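Local coordinates for stage II sporulation protein Q (Bacillus subtilis, PDB 3TUF), which pairs with SpoIIIAH to form a channel between forespore and mother cell during sporulation, and takes part in forespore engulfment, at residues A[81-94]-A[158-170]. Numbering follows the deposited sequence.
Sequences SKGIDLAEKDGKDF and SEDSGNHVHFEIR
Asp85 and His166 face each other across two antiparallel strands, 84-88 and 165-170, in the central sheet of an M23-peptidase (LytM-like) domain. The strand-paired part, from Ile84 to Leu86, is tight and buried. Main-chain hydrogen bonds, two in each pair, tie Ile84 to Phe167 and Leu86 to Val165, and on the face carrying Ile84 the CD1 methyl meets the Phe167 ring at its edge, CD2, at 3.9 Å. On the other face the Asp85 carboxylate is gripped twice. His166 ND1 reaches OD1 at 2.6 Å, in the imidazole plane, although ring and carboxylate planes are 74° apart; Ser161 OG donates to OD2, also at 2.6 Å, from the anti side. CG of His166 is anti to its own N (chi1 -178°), which sets ND1 beside Asp85 OD1. Were Asp85 an alanine, His166 ND1 and the Ser161 hydroxyl would probably lose the carboxylate whose two oxygens receive them, and the imidazole would be freer to turn. Toward solvent, beyond the Leu86-Val165 pair, the bridging stops and the chain makes a type I turn from Glu88 to Gly91. Here Phe94 still packs on Val165 CG1, while Asn163, whose OD1 is bonded to Ser152, sends ND2 to exposed Asp93 OD1 at 2.9 Å, 20° out of the carboxylate plane.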
ATOM      1  N   SER A  81     -20.461 -18.774  -2.374  1.00 44.07           N
ATOM      2  CA  SER A  81     -20.770 -20.042  -3.080  1.00 37.91           C
ATOM      3  C   SER A  81     -20.603 -19.886  -4.617  1.00 36.18           C
ATOM      4  O   SER A  81     -21.192 -18.995  -5.161  1.00 37.91           O
ATOM      5  CB  SER A  81     -22.154 -20.487  -2.737  1.00 33.70           C
ATOM      6  OG  SER A  81     -22.564 -21.447  -3.691  1.00 53.90           O
ATOM      7  N   LYS A  82     -19.821 -20.709  -5.326  1.00 40.73           N
ATOM      8  CA  LYS A  82     -19.596 -20.471  -6.791  1.00 36.69           C
ATOM      9  C   LYS A  82     -20.415 -21.410  -7.687  1.00 41.40           C
ATOM     10  O   LYS A  82     -20.160 -21.616  -8.983  1.00 39.04           O
ATOM     11  CB  LYS A  82     -18.096 -20.558  -7.104  1.00 38.93           C
ATOM     12  CG  LYS A  82     -17.286 -19.331  -6.569  1.00 43.32           C
ATOM     13  CD  LYS A  82     -17.993 -17.960  -6.930  1.00 30.18           C
ATOM     14  CE  LYS A  82     -17.059 -16.746  -6.928  1.00 33.12           C
ATOM     15  NZ  LYS A  82     -17.614 -15.695  -7.805  1.00 47.92           N
ATOM     16  N   GLY A  83     -21.428 -21.965  -6.992  1.00 29.76           N
ATOM     17  CA  GLY A  83     -22.369 -22.900  -7.616  1.00 32.71           C
ATOM     18  C   GLY A  83     -23.586 -23.241  -6.762  1.00 45.18           C
ATOM     19  O   GLY A  83     -23.873 -22.578  -5.730  1.00 39.68           O
ATOM     20  N   ILE A  84     -24.322 -24.271  -7.191  1.00 36.37           N
ATOM     21  CA  ILE A  84     -25.432 -24.738  -6.389  1.00 41.50           C
ATOM     22  C   ILE A  84     -25.076 -26.062  -5.734  1.00 39.29           C
ATOM     23  O   ILE A  84     -24.224 -26.824  -6.253  1.00 36.47           O
ATOM     24  CB  ILE A  84     -26.675 -24.889  -7.226  1.00 42.29           C
ATOM     25  CG1 ILE A  84     -26.429 -25.964  -8.295  1.00 39.38           C
ATOM     26  CG2 ILE A  84     -27.033 -23.533  -7.850  1.00 39.77           C
ATOM     27  CD1 ILE A  84     -27.478 -26.104  -9.394  1.00 35.72           C
ATOM     28  N   ASP A  85     -25.713 -26.299  -4.580  1.00 40.24           N
ATOM     29  CA  ASP A  85     -25.660 -27.569  -3.889  1.00 34.84           C
ATOM     30  C   ASP A  85     -27.019 -28.226  -3.968  1.00 41.21           C
ATOM     31  O   ASP A  85     -28.033 -27.628  -3.605  1.00 41.04           O
ATOM     32  CB  ASP A  85     -25.309 -27.374  -2.425  1.00 32.05           C
ATOM     33  CG  ASP A  85     -23.820 -26.935  -2.224  1.00 39.69           C
ATOM     34  OD1 ASP A  85     -23.015 -26.946  -3.232  1.00 30.95           O
ATOM     35  OD2 ASP A  85     -23.473 -26.593  -1.053  1.00 33.35           O
ATOM     36  N   LEU A  86     -27.033 -29.469  -4.415  1.00 39.76           N
ATOM     37  CA  LEU A  86     -28.271 -30.247  -4.545  1.00 32.51           C
ATOM     38  C   LEU A  86     -28.249 -31.336  -3.499  1.00 37.15           C
ATOM     39  O   LEU A  86     -27.195 -31.992  -3.336  1.00 40.71           O
ATOM     40  CB  LEU A  86     -28.313 -30.898  -5.929  1.00 31.23           C
ATOM     41  CG  LEU A  86     -28.572 -29.832  -6.969  1.00 39.53           C
ATOM     42  CD1 LEU A  86     -28.152 -30.298  -8.388  1.00 42.17           C
ATOM     43  CD2 LEU A  86     -30.089 -29.355  -6.906  1.00 37.49           C
ATOM     44  N   ALA A  87     -29.357 -31.528  -2.782  1.00 34.00           N
ATOM     45  CA  ALA A  87     -29.468 -32.706  -1.849  1.00 34.69           C
ATOM     46  C   ALA A  87     -30.886 -33.280  -1.942  1.00 42.01           C
ATOM     47  O   ALA A  87     -31.803 -32.546  -2.357  1.00 51.58           O
ATOM     48  CB  ALA A  87     -29.100 -32.371  -0.405  1.00 29.42           C
ATOM     49  N   GLU A  88     -31.023 -34.575  -1.624  1.00 43.19           N
ATOM     50  CA  GLU A  88     -32.264 -35.343  -1.651  1.00 50.99           C
ATOM     51  C   GLU A  88     -33.022 -35.065  -0.341  1.00 52.59           C
ATOM     52  O   GLU A  88     -32.373 -34.801   0.691  1.00 45.59           O
ATOM     53  CB  GLU A  88     -31.932 -36.853  -1.776  1.00 53.87           C
ATOM     54  CG  GLU A  88     -33.159 -37.851  -1.788  1.00 60.26           C
ATOM     55  CD  GLU A  88     -33.614 -38.353  -0.355  1.00 71.78           C
ATOM     56  OE1 GLU A  88     -32.756 -38.513   0.552  1.00 77.59           O
ATOM     57  OE2 GLU A  88     -34.838 -38.593  -0.127  1.00 69.93           O
ATOM     58  N   LYS A  89     -34.376 -35.117  -0.369  1.00 53.41           N
ATOM     59  CA  LYS A  89     -35.154 -34.794   0.841  1.00 59.90           C
ATOM     60  C   LYS A  89     -34.496 -35.353   2.129  1.00 61.03           C
ATOM     61  O   LYS A  89     -34.217 -34.608   3.053  1.00 51.32           O
ATOM     62  CB  LYS A  89     -36.621 -35.215   0.734  1.00 69.85           C
ATOM     63  CG  LYS A  89     -37.591 -34.526   1.802  1.00 77.57           C
ATOM     64  CD  LYS A  89     -37.807 -35.301   3.157  1.00 89.20           C
ATOM     65  CE  LYS A  89     -39.192 -35.977   3.268  1.00 90.83           C
ATOM     66  NZ  LYS A  89     -39.450 -37.019   2.217  1.00 98.72           N
ATOM     67  N   ASP A  90     -34.193 -36.643   2.187  1.00 57.17           N
ATOM     68  CA  ASP A  90     -33.689 -37.193   3.433  1.00 69.96           C
ATOM     69  C   ASP A  90     -32.177 -37.322   3.471  1.00 69.04           C
ATOM     70  O   ASP A  90     -31.643 -38.012   4.331  1.00 67.36           O
ATOM     71  CB  ASP A  90     -34.392 -38.513   3.722  1.00 74.60           C
ATOM     72  CG  ASP A  90     -35.846 -38.295   4.093  1.00 78.23           C
ATOM     73  OD1 ASP A  90     -36.104 -37.810   5.218  1.00 94.48           O
ATOM     74  OD2 ASP A  90     -36.733 -38.567   3.248  1.00 95.49           O
ATOM     75  N   GLY A  91     -31.497 -36.620   2.552  1.00 62.33           N
ATOM     76  CA  GLY A  91     -30.020 -36.629   2.413  1.00 73.04           C
ATOM     77  C   GLY A  91     -29.460 -38.021   2.173  1.00 66.30           C
ATOM     78  O   GLY A  91     -28.393 -38.378   2.722  1.00 51.97           O
ATOM     79  N   LYS A  92     -30.186 -38.832   1.391  1.00 47.82           N
ATOM     80  CA  LYS A  92     -29.683 -40.127   0.923  1.00 54.59           C
ATOM     81  C   LYS A  92     -28.810 -39.892  -0.314  1.00 54.77           C
ATOM     82  O   LYS A  92     -28.951 -38.876  -1.038  1.00 50.47           O
ATOM     83  CB  LYS A  92     -30.829 -41.069   0.533  1.00 59.74           C
ATOM     84  CG  LYS A  92     -31.809 -41.467   1.638  1.00 63.37           C
ATOM     85  CD  LYS A  92     -33.094 -42.085   1.043  1.00 82.52           C
ATOM     86  CE  LYS A  92     -34.251 -42.154   2.074  1.00 81.87           C
ATOM     87  NZ  LYS A  92     -35.368 -42.992   1.555  1.00 86.61           N
ATOM     88  N   ASP A  93     -27.924 -40.848  -0.562  1.00 45.53           N
ATOM     89  CA  ASP A  93     -27.025 -40.837  -1.698  1.00 44.28           C
ATOM     90  C   ASP A  93     -27.809 -40.737  -2.975  1.00 43.77           C
ATOM     91  O   ASP A  93     -28.928 -41.266  -3.045  1.00 47.10           O
ATOM     92  CB  ASP A  93     -26.245 -42.156  -1.759  1.00 52.06           C
ATOM     93  CG  ASP A  93     -25.065 -42.190  -0.813  1.00 53.63           C
ATOM     94  OD1 ASP A  93     -24.736 -41.168  -0.172  1.00 48.13           O
ATOM     95  OD2 ASP A  93     -24.437 -43.255  -0.696  1.00 46.31           O
ATOM     96  N   PHE A  94     -27.243 -40.125  -4.009  1.00 32.48           N
ATOM     97  CA  PHE A  94     -27.929 -40.171  -5.268  1.00 32.91           C
ATOM     98  C   PHE A  94     -26.921 -39.995  -6.369  1.00 28.92           C
ATOM     99  O   PHE A  94     -25.759 -39.576  -6.124  1.00 36.00           O
ATOM    100  CB  PHE A  94     -28.986 -39.061  -5.293  1.00 33.21           C
ATOM    101  CG  PHE A  94     -28.404 -37.627  -5.097  1.00 34.80           C
ATOM    102  CD1 PHE A  94     -27.962 -36.887  -6.230  1.00 32.50           C
ATOM    103  CD2 PHE A  94     -28.307 -37.033  -3.802  1.00 38.08           C
ATOM    104  CE1 PHE A  94     -27.378 -35.597  -6.086  1.00 27.21           C
ATOM    105  CE2 PHE A  94     -27.771 -35.765  -3.636  1.00 30.49           C
ATOM    106  CZ  PHE A  94     -27.297 -35.037  -4.788  1.00 25.71           C
ATOM    107  N   SER A 158     -18.161 -27.895   2.842  1.00 53.07           N
ATOM    108  CA  SER A 158     -19.441 -27.400   3.268  1.00 48.85           C
ATOM    109  C   SER A 158     -20.163 -28.466   4.064  1.00 47.70           C
ATOM    110  O   SER A 158     -20.981 -29.174   3.524  1.00 46.50           O
ATOM    111  CB  SER A 158     -20.269 -26.932   2.047  1.00 52.13           C
ATOM    112  OG  SER A 158     -19.872 -27.610   0.848  1.00 55.90           O
ATOM    113  N   GLU A 159     -19.888 -28.617   5.354  1.00 55.45           N
ATOM    114  CA  GLU A 159     -20.576 -29.714   6.071  1.00 60.76           C
ATOM    115  C   GLU A 159     -22.034 -29.403   6.155  1.00 59.84           C
ATOM    116  O   GLU A 159     -22.846 -30.317   6.286  1.00 54.91           O
ATOM    117  CB  GLU A 159     -20.059 -29.947   7.484  1.00 54.21           C
ATOM    118  CG  GLU A 159     -18.664 -29.401   7.722  1.00 84.29           C
ATOM    119  CD  GLU A 159     -17.863 -30.289   8.653  1.00 82.46           C
ATOM    120  OE1 GLU A 159     -18.450 -30.773   9.652  1.00 92.93           O
ATOM    121  OE2 GLU A 159     -16.653 -30.497   8.370  1.00 80.98           O
ATOM    122  N   ASP A 160     -22.350 -28.105   6.072  1.00 58.39           N
ATOM    123  CA  ASP A 160     -23.734 -27.582   6.177  1.00 59.07           C
ATOM    124  C   ASP A 160     -24.717 -28.021   5.060  1.00 48.31           C
ATOM    125  O   ASP A 160     -25.919 -27.959   5.251  1.00 53.97           O
ATOM    126  CB  ASP A 160     -23.746 -26.027   6.380  1.00 62.52           C
ATOM    127  CG  ASP A 160     -23.542 -25.246   5.058  1.00 65.43           C
ATOM    128  OD1 ASP A 160     -24.550 -24.847   4.445  1.00 64.07           O
ATOM    129  OD2 ASP A 160     -22.376 -25.040   4.610  1.00 78.68           O
ATOM    130  N   SER A 161     -24.215 -28.446   3.907  1.00 43.01           N
ATOM    131  CA  SER A 161     -25.045 -28.904   2.815  1.00 43.51           C
ATOM    132  C   SER A 161     -25.219 -30.436   2.868  1.00 47.34           C
ATOM    133  O   SER A 161     -25.557 -31.100   1.817  1.00 42.63           O
ATOM    134  CB  SER A 161     -24.320 -28.614   1.516  1.00 48.42           C
ATOM    135  OG  SER A 161     -24.047 -27.257   1.386  1.00 53.77           O
ATOM    136  N   GLY A 162     -24.965 -31.007   4.055  1.00 49.15           N
ATOM    137  CA  GLY A 162     -24.949 -32.459   4.254  1.00 40.47           C
ATOM    138  C   GLY A 162     -24.488 -33.287   3.060  1.00 43.21           C
ATOM    139  O   GLY A 162     -23.473 -33.022   2.386  1.00 44.35           O
ATOM    140  N   ASN A 163     -25.272 -34.316   2.792  1.00 43.66           N
ATOM    141  CA  ASN A 163     -24.948 -35.237   1.724  1.00 39.95           C
ATOM    142  C   ASN A 163     -25.432 -34.593   0.435  1.00 34.56           C
ATOM    143  O   ASN A 163     -26.627 -34.388   0.276  1.00 49.28           O
ATOM    144  CB  ASN A 163     -25.576 -36.595   2.025  1.00 37.46           C
ATOM    145  CG  ASN A 163     -25.412 -37.600   0.893  1.00 40.25           C
ATOM    146  OD1 ASN A 163     -25.019 -37.287  -0.229  1.00 44.57           O
ATOM    147  ND2 ASN A 163     -25.734 -38.828   1.196  1.00 58.50           N
ATOM    148  N   HIS A 164     -24.512 -34.220  -0.457  1.00 31.93           N
ATOM    149  CA  HIS A 164     -24.914 -33.411  -1.632  1.00 32.31           C
ATOM    150  C   HIS A 164     -24.013 -33.491  -2.843  1.00 28.73           C
ATOM    151  O   HIS A 164     -22.982 -34.144  -2.797  1.00 29.50           O
ATOM    152  CB  HIS A 164     -24.922 -31.953  -1.233  1.00 34.56           C
ATOM    153  CG  HIS A 164     -23.539 -31.371  -1.020  1.00 42.21           C
ATOM    154  ND1 HIS A 164     -22.773 -31.639   0.112  1.00 36.16           N
ATOM    155  CD2 HIS A 164     -22.804 -30.521  -1.783  1.00 37.09           C
ATOM    156  CE1 HIS A 164     -21.631 -30.986   0.032  1.00 40.81           C
ATOM    157  NE2 HIS A 164     -21.626 -30.299  -1.106  1.00 43.74           N
ATOM    158  N   VAL A 165     -24.343 -32.790  -3.919  1.00 30.99           N
ATOM    159  CA  VAL A 165     -23.285 -32.492  -4.901  1.00 31.90           C
ATOM    160  C   VAL A 165     -23.162 -30.967  -5.052  1.00 41.37           C
ATOM    161  O   VAL A 165     -24.182 -30.277  -5.098  1.00 41.77           O
ATOM    162  CB  VAL A 165     -23.562 -33.164  -6.280  1.00 30.95           C
ATOM    163  CG1 VAL A 165     -24.961 -32.743  -6.851  1.00 24.75           C
ATOM    164  CG2 VAL A 165     -22.523 -32.806  -7.282  1.00 34.00           C
ATOM    165  N   HIS A 166     -21.937 -30.434  -5.075  1.00 39.92           N
ATOM    166  CA  HIS A 166     -21.733 -29.067  -5.473  1.00 32.13           C
ATOM    167  C   HIS A 166     -21.526 -29.003  -6.989  1.00 33.11           C
ATOM    168  O   HIS A 166     -20.698 -29.721  -7.533  1.00 36.81           O
ATOM    169  CB  HIS A 166     -20.500 -28.516  -4.795  1.00 36.11           C
ATOM    170  CG  HIS A 166     -20.221 -27.063  -5.103  1.00 39.83           C
ATOM    171  ND1 HIS A 166     -20.980 -26.037  -4.589  1.00 38.00           N
ATOM    172  CD2 HIS A 166     -19.265 -26.475  -5.859  1.00 35.98           C
ATOM    173  CE1 HIS A 166     -20.499 -24.872  -5.003  1.00 36.18           C
ATOM    174  NE2 HIS A 166     -19.467 -25.110  -5.791  1.00 35.60           N
ATOM    175  N   PHE A 167     -22.267 -28.139  -7.675  1.00 31.27           N
ATOM    176  CA  PHE A 167     -22.190 -28.097  -9.107  1.00 37.24           C
ATOM    177  C   PHE A 167     -21.903 -26.673  -9.635  1.00 32.07           C
ATOM    178  O   PHE A 167     -22.502 -25.665  -9.189  1.00 40.11           O
ATOM    179  CB  PHE A 167     -23.506 -28.565  -9.633  1.00 33.59           C
ATOM    180  CG  PHE A 167     -23.672 -28.353 -11.094  1.00 36.18           C
ATOM    181  CD1 PHE A 167     -22.896 -29.059 -11.982  1.00 33.06           C
ATOM    182  CD2 PHE A 167     -24.589 -27.446 -11.565  1.00 31.75           C
ATOM    183  CE1 PHE A 167     -23.006 -28.894 -13.351  1.00 32.58           C
ATOM    184  CE2 PHE A 167     -24.732 -27.251 -12.964  1.00 38.63           C
ATOM    185  CZ  PHE A 167     -23.930 -27.979 -13.868  1.00 29.93           C
ATOM    186  N   GLU A 168     -21.024 -26.573 -10.615  1.00 35.59           N
ATOM    187  CA  GLU A 168     -20.618 -25.286 -11.117  1.00 37.69           C
ATOM    188  C   GLU A 168     -20.531 -25.315 -12.633  1.00 38.96           C
ATOM    189  O   GLU A 168     -20.244 -26.382 -13.217  1.00 45.85           O
ATOM    190  CB  GLU A 168     -19.254 -24.929 -10.513  1.00 25.10           C
ATOM    191  CG  GLU A 168     -19.265 -24.709  -8.993  1.00 32.29           C
ATOM    192  CD  GLU A 168     -17.881 -24.334  -8.491  1.00 39.99           C
ATOM    193  OE1 GLU A 168     -16.980 -24.194  -9.381  1.00 39.10           O
ATOM    194  OE2 GLU A 168     -17.674 -24.177  -7.231  1.00 37.65           O
ATOM    195  N   ILE A 169     -20.808 -24.161 -13.265  1.00 39.32           N
ATOM    196  CA  ILE A 169     -20.606 -23.989 -14.717  1.00 47.56           C
ATOM    197  C   ILE A 169     -19.686 -22.846 -14.700  1.00 49.15           C
ATOM    198  O   ILE A 169     -19.950 -21.878 -13.943  1.00 54.66           O
ATOM    199  CB  ILE A 169     -21.838 -23.445 -15.527  1.00 47.81           C
ATOM    200  CG1 ILE A 169     -23.134 -24.039 -15.056  1.00 58.50           C
ATOM    201  CG2 ILE A 169     -21.718 -23.671 -17.021  1.00 50.22           C
ATOM    202  CD1 ILE A 169     -23.521 -23.382 -13.760  1.00 56.33           C
ATOM    203  N   ARG A 170     -18.628 -22.954 -15.513  1.00 48.21           N
ATOM    204  CA  ARG A 170     -17.590 -21.940 -15.645  1.00 52.43           C
ATOM    205  C   ARG A 170     -17.372 -21.670 -17.121  1.00 54.75           C
ATOM    206  O   ARG A 170     -17.436 -22.606 -17.952  1.00 57.50           O
ATOM    207  CB  ARG A 170     -16.259 -22.408 -15.028  1.00 41.58           C
ATOM    208  CG  ARG A 170     -16.391 -22.986 -13.628  1.00 46.01           C
ATOM    209  CD  ARG A 170     -15.111 -23.143 -12.926  1.00 51.23           C
ATOM    210  NE  ARG A 170     -15.168 -22.206 -11.826  1.00 66.69           N
ATOM    211  CZ  ARG A 170     -14.931 -22.521 -10.563  1.00 65.08           C
ATOM    212  NH1 ARG A 170     -14.547 -23.784 -10.274  1.00 64.17           N
ATOM    213  NH2 ARG A 170     -15.055 -21.567  -9.614  1.00 54.17           N
TER